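Local structure of oxidoreductase, NAD-binding/iron-sulfur cluster-binding protein (Nitratireductor pacificus pht-3B, 6ZXU) at residues 435-446 and 582-593; 630-639 and 657-665. The protein is a catabolic reductive dehalogenase that binds cobalamin and two [4Fe-4S] clusters, probably passing electrons through the clusters to the corrinoid for removal of halogen from organohalides. One frame throughout, in Å; residues are numbered along the deposited sequence.

Contact 1 (435-446 and 582-593). With SF4 (iron/sulfur cluster), chain E.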
loop_
_atom_site.group_PDB
_atom_site.type_symbol
_atom_site.label_atom_id
_atom_site.label_comp_id
_atom_site.label_asym_id
_atom_site.label_seq_id
_atom_site.Cartn_x
_atom_site.Cartn_y
_atom_site.Cartn_z
ATOM N N MET A 435 6.384 -1.385 -9.961
ATOM C CA MET A 435 7.019 -2.661 -9.883
ATOM C C MET A 435 7.456 -3.171 -11.246
ATOM O O MET A 435 8.423 -3.958 -11.327
ATOM C CB MET A 435 6.073 -3.692 -9.169
ATOM C CG MET A 435 6.779 -4.728 -8.355
ATOM S SD MET A 435 5.551 -5.733 -7.344
ATOM C CE MET A 435 4.992 -4.522 -6.123
ATOM N N GLU A 436 6.775 -2.770 -12.308
ATOM C CA GLU A 436 7.159 -3.168 -13.651
ATOM C C GLU A 436 8.557 -2.673 -14.037
ATOM O O GLU A 436 9.237 -3.335 -14.754
ATOM C CB GLU A 436 6.127 -2.650 -14.691
ATOM C CG GLU A 436 4.981 -3.621 -14.956
ATOM C CD GLU A 436 5.442 -5.110 -15.261
ATOM O OE1 GLU A 436 5.358 -6.026 -14.352
ATOM O OE2 GLU A 436 5.929 -5.373 -16.414
ATOM N N GLY A 437 8.911 -1.466 -13.612
ATOM C CA GLY A 437 10.201 -0.886 -13.898
ATOM C C GLY A 437 11.342 -1.469 -13.074
ATOM O O GLY A 437 12.481 -1.286 -13.403
ATOM N N ALA A 438 11.011 -2.153 -11.961
ATOM C CA ALA A 438 11.914 -2.464 -10.848
ATOM C C ALA A 438 12.408 -3.874 -10.979
ATOM O O ALA A 438 11.812 -4.705 -11.617
ATOM C CB ALA A 438 11.193 -2.314 -9.530
ATOM N N SER A 439 13.536 -4.128 -10.357
ATOM C CA SER A 439 14.075 -5.469 -10.225
ATOM C C SER A 439 13.274 -6.283 -9.134
ATOM O O SER A 439 13.339 -7.498 -9.097
ATOM C CB SER A 439 15.561 -5.401 -9.804
ATOM O OG SER A 439 16.090 -6.708 -9.757
ATOM N N GLY A 440 12.583 -5.575 -8.251
ATOM C CA GLY A 440 12.042 -6.176 -7.044
ATOM C C GLY A 440 12.884 -6.055 -5.818
ATOM O O GLY A 440 12.338 -5.916 -4.720
ATOM N N ASP A 441 14.232 -6.090 -5.993
ATOM C CA ASP A 441 15.176 -5.868 -4.895
ATOM C C ASP A 441 16.151 -4.691 -5.170
ATOM O O ASP A 441 17.287 -4.697 -4.702
ATOM C CB ASP A 441 15.924 -7.108 -4.635
ATOM C CG ASP A 441 16.601 -7.651 -5.919
ATOM O OD1 ASP A 441 16.352 -7.112 -7.032
ATOM O OD2 ASP A 441 17.303 -8.663 -5.804
ATOM N N ASP A 442 15.685 -3.645 -5.846
ATOM C CA ASP A 442 16.524 -2.478 -6.084
ATOM C C ASP A 442 16.205 -1.365 -5.170
ATOM O O ASP A 442 15.674 -1.600 -4.094
ATOM C CB ASP A 442 16.431 -2.083 -7.569
ATOM C CG ASP A 442 14.992 -1.707 -8.020
ATOM O OD1 ASP A 442 14.190 -1.268 -7.182
ATOM O OD2 ASP A 442 14.698 -1.810 -9.247
ATOM N N TRP A 443 16.513 -0.116 -5.549
ATOM C CA TRP A 443 16.454 1.036 -4.640
ATOM C C TRP A 443 15.081 1.520 -4.294
ATOM O O TRP A 443 14.915 2.210 -3.309
ATOM C CB TRP A 443 17.402 2.222 -5.135
ATOM C CG TRP A 443 18.765 1.709 -5.119
ATOM C CD1 TRP A 443 19.499 1.252 -6.162
ATOM C CD2 TRP A 443 19.520 1.423 -3.933
ATOM N NE1 TRP A 443 20.681 0.732 -5.687
ATOM C CE2 TRP A 443 20.700 0.798 -4.326
ATOM C CE3 TRP A 443 19.324 1.668 -2.596
ATOM C CZ2 TRP A 443 21.691 0.393 -3.384
ATOM C CZ3 TRP A 443 20.296 1.285 -1.660
ATOM C CH2 TRP A 443 21.466 0.652 -2.067
ATOM N N ILE A 444 14.073 1.103 -5.031
ATOM C CA ILE A 444 12.703 1.559 -4.756
ATOM C C ILE A 444 11.868 0.542 -3.937
ATOM O O ILE A 444 10.749 0.810 -3.577
ATOM C CB ILE A 444 12.015 1.939 -6.066
ATOM C CG1 ILE A 444 10.839 2.931 -5.844
ATOM C CG2 ILE A 444 11.501 0.722 -6.827
ATOM C CD1 ILE A 444 11.280 4.194 -5.183
ATOM N N SER A 445 12.396 -0.654 -3.735
ATOM C CA SER A 445 11.600 -1.755 -3.195
ATOM C C SER A 445 10.974 -1.413 -1.836
ATOM O O SER A 445 9.769 -1.486 -1.672
ATOM C CB SER A 445 12.432 -3.023 -3.064
ATOM O OG SER A 445 11.684 -4.044 -2.474
ATOM N N ALA A 446 11.798 -0.976 -0.911
ATOM C CA ALA A 446 11.302 -0.631 0.381
ATOM C C ALA A 446 10.378 0.581 0.346
ATOM O O ALA A 446 9.467 0.682 1.191
ATOM C CB ALA A 446 12.415 -0.362 1.342
ATOM N N GLN A 582 21.205 -7.311 1.950
ATOM C CA GLN A 582 21.698 -7.130 0.602
ATOM C C GLN A 582 21.932 -5.645 0.278
ATOM O O GLN A 582 21.206 -4.754 0.768
ATOM C CB GLN A 582 20.803 -7.815 -0.416
ATOM C CG GLN A 582 19.421 -7.171 -0.653
ATOM C CD GLN A 582 19.442 -6.227 -1.842
ATOM O OE1 GLN A 582 20.426 -6.153 -2.568
ATOM N NE2 GLN A 582 18.342 -5.564 -2.076
ATOM N N MET A 583 22.986 -5.369 -0.497
ATOM C CA MET A 583 23.530 -4.043 -0.615
ATOM C C MET A 583 23.329 -3.388 -1.994
ATOM O O MET A 583 23.783 -2.266 -2.189
ATOM C CB MET A 583 25.047 -4.078 -0.347
ATOM C CG MET A 583 25.398 -4.558 1.043
ATOM S SD MET A 583 27.222 -4.737 1.325
ATOM C CE MET A 583 27.609 -6.253 0.355
ATOM N N LYS A 584 22.642 -4.073 -2.913
ATOM C CA LYS A 584 22.370 -3.543 -4.228
ATOM C C LYS A 584 20.910 -3.067 -4.379
ATOM O O LYS A 584 20.370 -2.961 -5.470
ATOM C CB LYS A 584 22.810 -4.491 -5.289
ATOM C CG LYS A 584 24.214 -5.063 -5.086
ATOM C CD LYS A 584 24.998 -5.331 -6.324
ATOM C CE LYS A 584 24.437 -6.384 -7.194
ATOM N NZ LYS A 584 24.878 -6.257 -8.637
ATOM N N GLY A 585 20.309 -2.777 -3.277
ATOM C CA GLY A 585 19.007 -2.172 -3.234
ATOM C C GLY A 585 18.553 -1.978 -1.804
ATOM O O GLY A 585 19.294 -2.239 -0.836
ATOM N N SER A 586 17.278 -1.607 -1.641
ATOM C CA SER A 586 16.666 -1.463 -0.311
ATOM C C SER A 586 15.559 -2.527 -0.080
ATOM O O SER A 586 14.467 -2.387 -0.580
ATOM C CB SER A 586 16.066 -0.088 -0.218
ATOM O OG SER A 586 15.857 0.228 1.110
ATOM N N ALA A 587 15.907 -3.590 0.616
ATOM C CA ALA A 587 15.005 -4.752 0.913
ATOM C C ALA A 587 14.645 -5.484 -0.376
ATOM O O ALA A 587 15.435 -5.516 -1.302
ATOM C CB ALA A 587 13.801 -4.282 1.688
ATOM N N CYS A 588 13.493 -6.119 -0.457
ATOM C CA CYS A 588 13.135 -6.995 -1.545
ATOM C C CYS A 588 11.666 -7.370 -1.493
ATOM O O CYS A 588 11.132 -7.576 -0.394
ATOM C CB CYS A 588 13.954 -8.296 -1.534
ATOM S SG CYS A 588 13.648 -9.480 -2.926
ATOM N N GLY A 589 11.066 -7.455 -2.664
ATOM C CA GLY A 589 9.727 -8.021 -2.876
ATOM C C GLY A 589 9.581 -8.586 -4.248
ATOM O O GLY A 589 8.523 -8.532 -4.877
ATOM N N ARG A 590 10.651 -9.181 -4.723
ATOM C CA ARG A 590 10.716 -9.695 -6.048
ATOM C C ARG A 590 9.701 -10.759 -6.350
ATOM O O ARG A 590 9.161 -10.881 -7.489
ATOM C CB ARG A 590 12.127 -10.209 -6.349
ATOM C CG ARG A 590 12.310 -10.719 -7.772
ATOM C CD ARG A 590 13.781 -10.791 -8.215
ATOM N NE ARG A 590 13.957 -11.545 -9.471
ATOM C CZ ARG A 590 13.775 -11.060 -10.676
ATOM N NH1 ARG A 590 13.425 -9.800 -10.813
ATOM N NH2 ARG A 590 13.856 -11.868 -11.723
ATOM N N CYS A 591 9.382 -11.578 -5.343
ATOM C CA CYS A 591 8.378 -12.645 -5.453
ATOM C C CYS A 591 7.043 -12.066 -5.802
ATOM O O CYS A 591 6.263 -12.665 -6.582
ATOM C CB CYS A 591 8.378 -13.448 -4.142
ATOM S SG CYS A 591 8.327 -12.446 -2.646
ATOM N N MET A 592 6.700 -10.892 -5.307
ATOM C CA MET A 592 5.435 -10.247 -5.686
ATOM C C MET A 592 5.427 -9.804 -7.159
ATOM O O MET A 592 4.406 -9.900 -7.837
ATOM C CB MET A 592 5.156 -9.004 -4.845
ATOM C CG MET A 592 4.884 -9.269 -3.396
ATOM S SD MET A 592 4.534 -7.658 -2.609
ATOM C CE MET A 592 6.154 -7.147 -2.433
ATOM N N LYS A 593 6.565 -9.400 -7.664
ATOM C CA LYS A 593 6.683 -8.954 -9.040
ATOM C C LYS A 593 6.560 -10.097 -10.015
ATOM O O LYS A 593 5.953 -9.928 -11.082
ATOM C CB LYS A 593 8.052 -8.218 -9.205
ATOM C CG LYS A 593 8.332 -7.732 -10.654
ATOM C CD LYS A 593 9.784 -7.289 -10.761
ATOM C CE LYS A 593 10.215 -7.183 -12.258
ATOM N NZ LYS A 593 9.550 -6.099 -13.011
HETATM FE FE1 SF4 E . 12.159 -12.722 0.359
HETATM FE FE2 SF4 E . 12.817 -11.351 -1.959
HETATM FE FE3 SF4 E . 10.421 -12.780 -1.825
HETATM FE FE4 SF4 E . 12.842 -14.075 -1.951
HETATM S S1 SF4 E . 11.945 -12.749 -3.467
HETATM S S2 SF4 E . 11.108 -14.502 -0.571
HETATM S S3 SF4 E . 14.141 -12.653 -0.747
HETATM S S4 SF4 E . 11.038 -11.060 -0.555
HETATM O O HOH W 1 5.186 -9.336 -13.834
HETATM O O HOH W 2 10.728 -4.184 0.274
#
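K593 drives its ammonium among the backbone carbonyls at the end of helix 432-437 and just after it: NZ donates to M435 O at 2.9 Å and, more weakly, to A438 O. With CG anti to the backbone N (chi1 178°), the chain runs extended to CE and bends only at its last torsion, which brings NZ in among these oxygens. M435 O also takes the N-H of A438, so two donors grip it. R590 makes the same kind of bond beside it, NH1 reaching S439 O at 2.9 Å with the oxygen in the guanidinium plane; its NH2 forms a salt bridge with E548. Backbone bonds continue the seam, G589 N to G440 O and S586 N to D442 O. The Q582 amide bridges the two segments, NE2 giving to D441 O at 3.0 Å and to A587 O within its own loop. The D441 carboxylate takes the S439 hydroxyl on OD1, and its OD2 meets Y578 and R661, while D441 CB packs on C588 SG at 3.7 Å.

Outward from the bonds, G585 lays CA over the six-membered ring of W443, 3.5 Å from the centroid and 10° off the normal, a CH-pi contact, while W443 NE1 is hydrogen-bonded to T658 OG1. At the other end the side chains of M435 and K593 run antiparallel alongside each other, M435 CG against K593 CB at 3.8 Å. The cluster is bound from the 582-593 side, where C588 SG holds one iron at 2.3 Å and C591 SG another, the CxxC pairing of a ferredoxin-like cluster site. The contact therefore ties the turn between helices 432-437 and 445-469 to the cluster-binding loop that joins helix 572-581 to helix 590-594.

Contact 2 (630-639 and 657-665)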
loop_
_atom_site.group_PDB
_atom_site.type_symbol
_atom_site.label_atom_id
_atom_site.label_comp_id
_atom_site.label_asym_id
_atom_site.label_seq_id
_atom_site.Cartn_x
_atom_site.Cartn_y
_atom_site.Cartn_z
ATOM N N GLN A 630 7.730 -13.479 -21.608
ATOM C CA GLN A 630 8.634 -12.694 -20.752
ATOM C C GLN A 630 7.990 -11.702 -19.755
ATOM O O GLN A 630 8.492 -10.604 -19.550
ATOM C CB GLN A 630 9.625 -11.947 -21.627
ATOM C CG GLN A 630 10.460 -12.944 -22.427
ATOM C CD GLN A 630 11.445 -12.195 -23.234
ATOM O OE1 GLN A 630 12.625 -12.256 -22.925
ATOM N NE2 GLN A 630 10.962 -11.381 -24.210
ATOM N N ASN A 631 6.861 -12.114 -19.153
ATOM C CA ASN A 631 6.258 -11.341 -18.100
ATOM C C ASN A 631 7.228 -11.383 -16.954
ATOM O O ASN A 631 7.844 -12.393 -16.664
ATOM C CB ASN A 631 4.891 -11.888 -17.744
ATOM C CG ASN A 631 3.882 -11.657 -18.847
ATOM O OD1 ASN A 631 3.977 -10.721 -19.569
ATOM N ND2 ASN A 631 2.937 -12.521 -18.982
ATOM N N GLY A 632 7.429 -10.227 -16.357
ATOM C CA GLY A 632 8.441 -10.072 -15.328
ATOM C C GLY A 632 9.724 -9.405 -15.797
ATOM O O GLY A 632 10.540 -9.027 -14.984
ATOM N N LYS A 633 9.945 -9.304 -17.091
ATOM C CA LYS A 633 11.036 -8.486 -17.624
ATOM C C LYS A 633 10.888 -7.039 -17.112
ATOM O O LYS A 633 9.779 -6.570 -16.894
ATOM C CB LYS A 633 11.039 -8.575 -19.150
ATOM C CG LYS A 633 12.197 -7.828 -19.814
ATOM C CD LYS A 633 12.343 -7.921 -21.353
ATOM C CE LYS A 633 12.817 -9.299 -21.790
ATOM N NZ LYS A 633 14.172 -9.715 -21.301
ATOM N N ARG A 634 12.000 -6.352 -16.841
ATOM C CA ARG A 634 11.971 -4.990 -16.407
ATOM C C ARG A 634 11.579 -4.058 -17.581
ATOM O O ARG A 634 12.149 -4.114 -18.642
ATOM C CB ARG A 634 13.266 -4.564 -15.752
ATOM C CG ARG A 634 13.573 -5.339 -14.481
ATOM C CD ARG A 634 14.983 -5.107 -13.902
ATOM N NE ARG A 634 15.974 -5.511 -14.896
ATOM C CZ ARG A 634 16.701 -4.673 -15.627
ATOM N NH1 ARG A 634 16.719 -3.379 -15.374
ATOM N NH2 ARG A 634 17.490 -5.181 -16.562
ATOM N N ASN A 635 10.586 -3.224 -17.356
ATOM C CA ASN A 635 10.124 -2.258 -18.320
ATOM C C ASN A 635 10.817 -0.907 -18.056
ATOM O O ASN A 635 10.451 -0.169 -17.187
ATOM C CB ASN A 635 8.607 -2.132 -18.234
ATOM C CG ASN A 635 8.032 -1.144 -19.242
ATOM O OD1 ASN A 635 8.770 -0.388 -19.904
ATOM N ND2 ASN A 635 6.714 -1.096 -19.340
ATOM N N LEU A 636 11.829 -0.582 -18.854
ATOM C CA LEU A 636 12.695 0.569 -18.599
ATOM C C LEU A 636 11.952 1.884 -18.665
ATOM O O LEU A 636 12.309 2.836 -17.958
ATOM C CB LEU A 636 13.967 0.546 -19.519
ATOM N N ILE A 637 10.825 1.936 -19.367
ATOM C CA ILE A 637 10.025 3.168 -19.371
ATOM C C ILE A 637 9.476 3.508 -17.995
ATOM O O ILE A 637 9.244 4.647 -17.698
ATOM C CB ILE A 637 8.867 3.027 -20.383
ATOM C CG1 ILE A 637 9.464 3.182 -21.781
ATOM C CG2 ILE A 637 7.863 4.129 -20.299
ATOM C CD1 ILE A 637 8.736 2.413 -22.872
ATOM N N LYS A 638 9.229 2.489 -17.181
ATOM C CA LYS A 638 8.622 2.698 -15.865
ATOM C C LYS A 638 9.622 2.981 -14.730
ATOM O O LYS A 638 9.243 3.077 -13.570
ATOM C CB LYS A 638 7.770 1.509 -15.527
ATOM C CG LYS A 638 6.660 1.145 -16.541
ATOM C CD LYS A 638 5.610 2.218 -16.572
ATOM C CE LYS A 638 4.435 1.743 -17.360
ATOM N NZ LYS A 638 3.356 2.742 -17.228
ATOM N N ARG A 639 10.912 3.061 -15.023
ATOM C CA ARG A 639 11.909 3.316 -14.030
ATOM C C ARG A 639 12.031 4.801 -13.778
ATOM O O ARG A 639 12.886 5.478 -14.349
ATOM C CB ARG A 639 13.239 2.668 -14.428
ATOM C CG ARG A 639 14.288 2.702 -13.321
ATOM C CD ARG A 639 15.360 1.708 -13.617
ATOM N NE ARG A 639 16.534 1.858 -12.783
ATOM C CZ ARG A 639 17.647 1.140 -13.005
ATOM N NH1 ARG A 639 17.671 0.252 -13.991
ATOM N NH2 ARG A 639 18.720 1.256 -12.234
ATOM N N GLY A 657 26.393 -0.918 -6.090
ATOM C CA GLY A 657 25.674 -1.085 -7.366
ATOM C C GLY A 657 24.172 -1.270 -7.139
ATOM O O GLY A 657 23.678 -0.984 -6.035
ATOM N N THR A 658 23.487 -1.806 -8.173
ATOM C CA THR A 658 22.047 -1.884 -8.227
ATOM C C THR A 658 21.641 -3.165 -8.879
ATOM O O THR A 658 22.125 -3.525 -9.941
ATOM C CB THR A 658 21.522 -0.706 -9.006
ATOM O OG1 THR A 658 21.894 0.500 -8.312
ATOM C CG2 THR A 658 20.022 -0.760 -9.185
ATOM N N ASN A 659 20.719 -3.883 -8.232
ATOM C CA ASN A 659 20.115 -5.093 -8.838
ATOM C C ASN A 659 19.315 -4.749 -10.044
ATOM O O ASN A 659 18.516 -3.798 -10.034
ATOM C CB ASN A 659 19.188 -5.833 -7.816
ATOM C CG ASN A 659 19.969 -6.426 -6.692
ATOM O OD1 ASN A 659 20.900 -7.201 -6.918
ATOM N ND2 ASN A 659 19.632 -6.057 -5.454
ATOM N N GLU A 660 19.544 -5.482 -11.129
ATOM C CA GLU A 660 18.804 -5.328 -12.402
ATOM C C GLU A 660 18.547 -6.716 -12.957
ATOM O O GLU A 660 18.979 -7.089 -14.025
ATOM C CB GLU A 660 19.549 -4.445 -13.393
ATOM C CG GLU A 660 19.781 -3.064 -12.840
ATOM C CD GLU A 660 20.701 -2.249 -13.762
ATOM O OE1 GLU A 660 21.788 -2.832 -14.236
ATOM O OE2 GLU A 660 20.336 -1.038 -13.987
ATOM N N ARG A 661 17.770 -7.464 -12.210
ATOM C CA ARG A 661 17.535 -8.850 -12.503
ATOM C C ARG A 661 16.531 -9.019 -13.638
ATOM O O ARG A 661 15.566 -8.281 -13.788
ATOM C CB ARG A 661 17.023 -9.532 -11.207
ATOM C CG ARG A 661 18.027 -9.488 -10.108
ATOM C CD ARG A 661 17.561 -10.325 -8.941
ATOM N NE ARG A 661 18.421 -10.094 -7.845
ATOM C CZ ARG A 661 19.492 -10.813 -7.598
ATOM N NH1 ARG A 661 19.834 -11.803 -8.417
ATOM N NH2 ARG A 661 20.226 -10.567 -6.546
ATOM N N ASP A 662 16.773 -10.061 -14.413
ATOM C CA ASP A 662 15.908 -10.479 -15.500
ATOM C C ASP A 662 15.423 -11.887 -15.182
ATOM O O ASP A 662 15.949 -12.542 -14.251
ATOM C CB ASP A 662 16.769 -10.502 -16.787
ATOM C CG ASP A 662 17.377 -9.095 -17.113
ATOM O OD1 ASP A 662 16.698 -8.038 -16.876
ATOM O OD2 ASP A 662 18.532 -9.082 -17.624
ATOM N N LEU A 663 14.529 -12.383 -16.008
ATOM C CA LEU A 663 14.055 -13.747 -15.822
ATOM C C LEU A 663 15.210 -14.734 -15.706
ATOM O O LEU A 663 16.251 -14.481 -16.303
ATOM C CB LEU A 663 13.145 -14.081 -16.924
ATOM C CG LEU A 663 11.852 -13.258 -16.879
ATOM C CD1 LEU A 663 11.135 -13.304 -18.217
ATOM C CD2 LEU A 663 10.910 -13.839 -15.828
ATOM N N SER A 664 15.061 -15.768 -14.877
ATOM C CA SER A 664 16.092 -16.784 -14.592
ATOM C C SER A 664 15.711 -18.084 -15.239
ATOM O O SER A 664 14.550 -18.330 -15.522
ATOM C CB SER A 664 16.240 -17.023 -13.071
ATOM O OG SER A 664 16.279 -15.811 -12.388
ATOM N N PRO A 665 16.688 -18.947 -15.461
ATOM C CA PRO A 665 16.370 -20.245 -16.039
ATOM C C PRO A 665 15.915 -21.253 -14.979
ATOM O O PRO A 665 16.132 -21.071 -13.793
ATOM C CB PRO A 665 17.712 -20.711 -16.606
ATOM C CG PRO A 665 18.687 -20.139 -15.625
ATOM C CD PRO A 665 18.144 -18.771 -15.283
HETATM O O HOH W 3 13.043 -9.416 -13.647
HETATM O O HOH W 4 14.021 -10.768 -18.127
#
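The loop 630-639 is pinned to the loop 657-665 at the protein surface by two arginine-carboxylate salt bridges, R634 with D662 and R639 with E660. R634 approaches D662 side-on, NE and NH2 both directed at the single oxygen OD1, NH2 at 3.0 Å on its syn lone pair and NE at 3.3 Å from the same atom. OD1 lies close to the guanidinium plane, whereas the carboxylate is turned 27° against that plane. The bend at chi3 (-60°) folds the end of the arginine along the opposing backbone, where NE also makes a weak bond to R661 O. One face of the guanidinium rests on E660, whose CB stands 3.5 Å above the plane, over its centre. The group is thus held at its edge by charge and over a face by methylene.

E660 directs its carboxylate to R639 instead: OE2 accepts from NH1 at 3.0 Å, lying exactly in the guanidinium plane, and weakly from NH2. The two flat groups stand at 85° to each other, and the oxygen is met on its anti side. R639 NH2 also forms a salt bridge with D643, so the guanidinium has two acidic partners.

L663 supplies the main aliphatic contact, CD1 3.6 Å from Q630 CA, at the type II turn from Q630 to K633; its CD2 lies 3.5 Å from N631 O. Beside it a water donates to both G632 O and R661 O, and a second accepts from L663 N and weakly from K633 NZ.

Q630 is the C-prime residue of the Schellman motif that ends helix 619-628. L663 also touches helix 544-548, and strands 645-647 and 650-652 lie along the chain between the two loops.

Contacts 1 and 2 lie with their centres about 10 Å apart, in series along the chain, and mainly the segment 657-665 joins them. R661 NE forms a salt bridge with D441 OD2 at 2.7 Å, and N659 ND2 is probably hydrogen-bonded to D441 O at 2.8 Å, so D441 is held from contact 2 through both its side chain and its backbone. The segment 630-639 contributes packing, G632 O lying 3.3 Å from K593 CE. Contact 1 is the inner layer: it carries cluster ligands and, through C588 O, a hydrogen bond to cobalamin. Contact 2 is the outer one, nearer the surface, yet the R661 side chain comes within about 8 Å of the cluster.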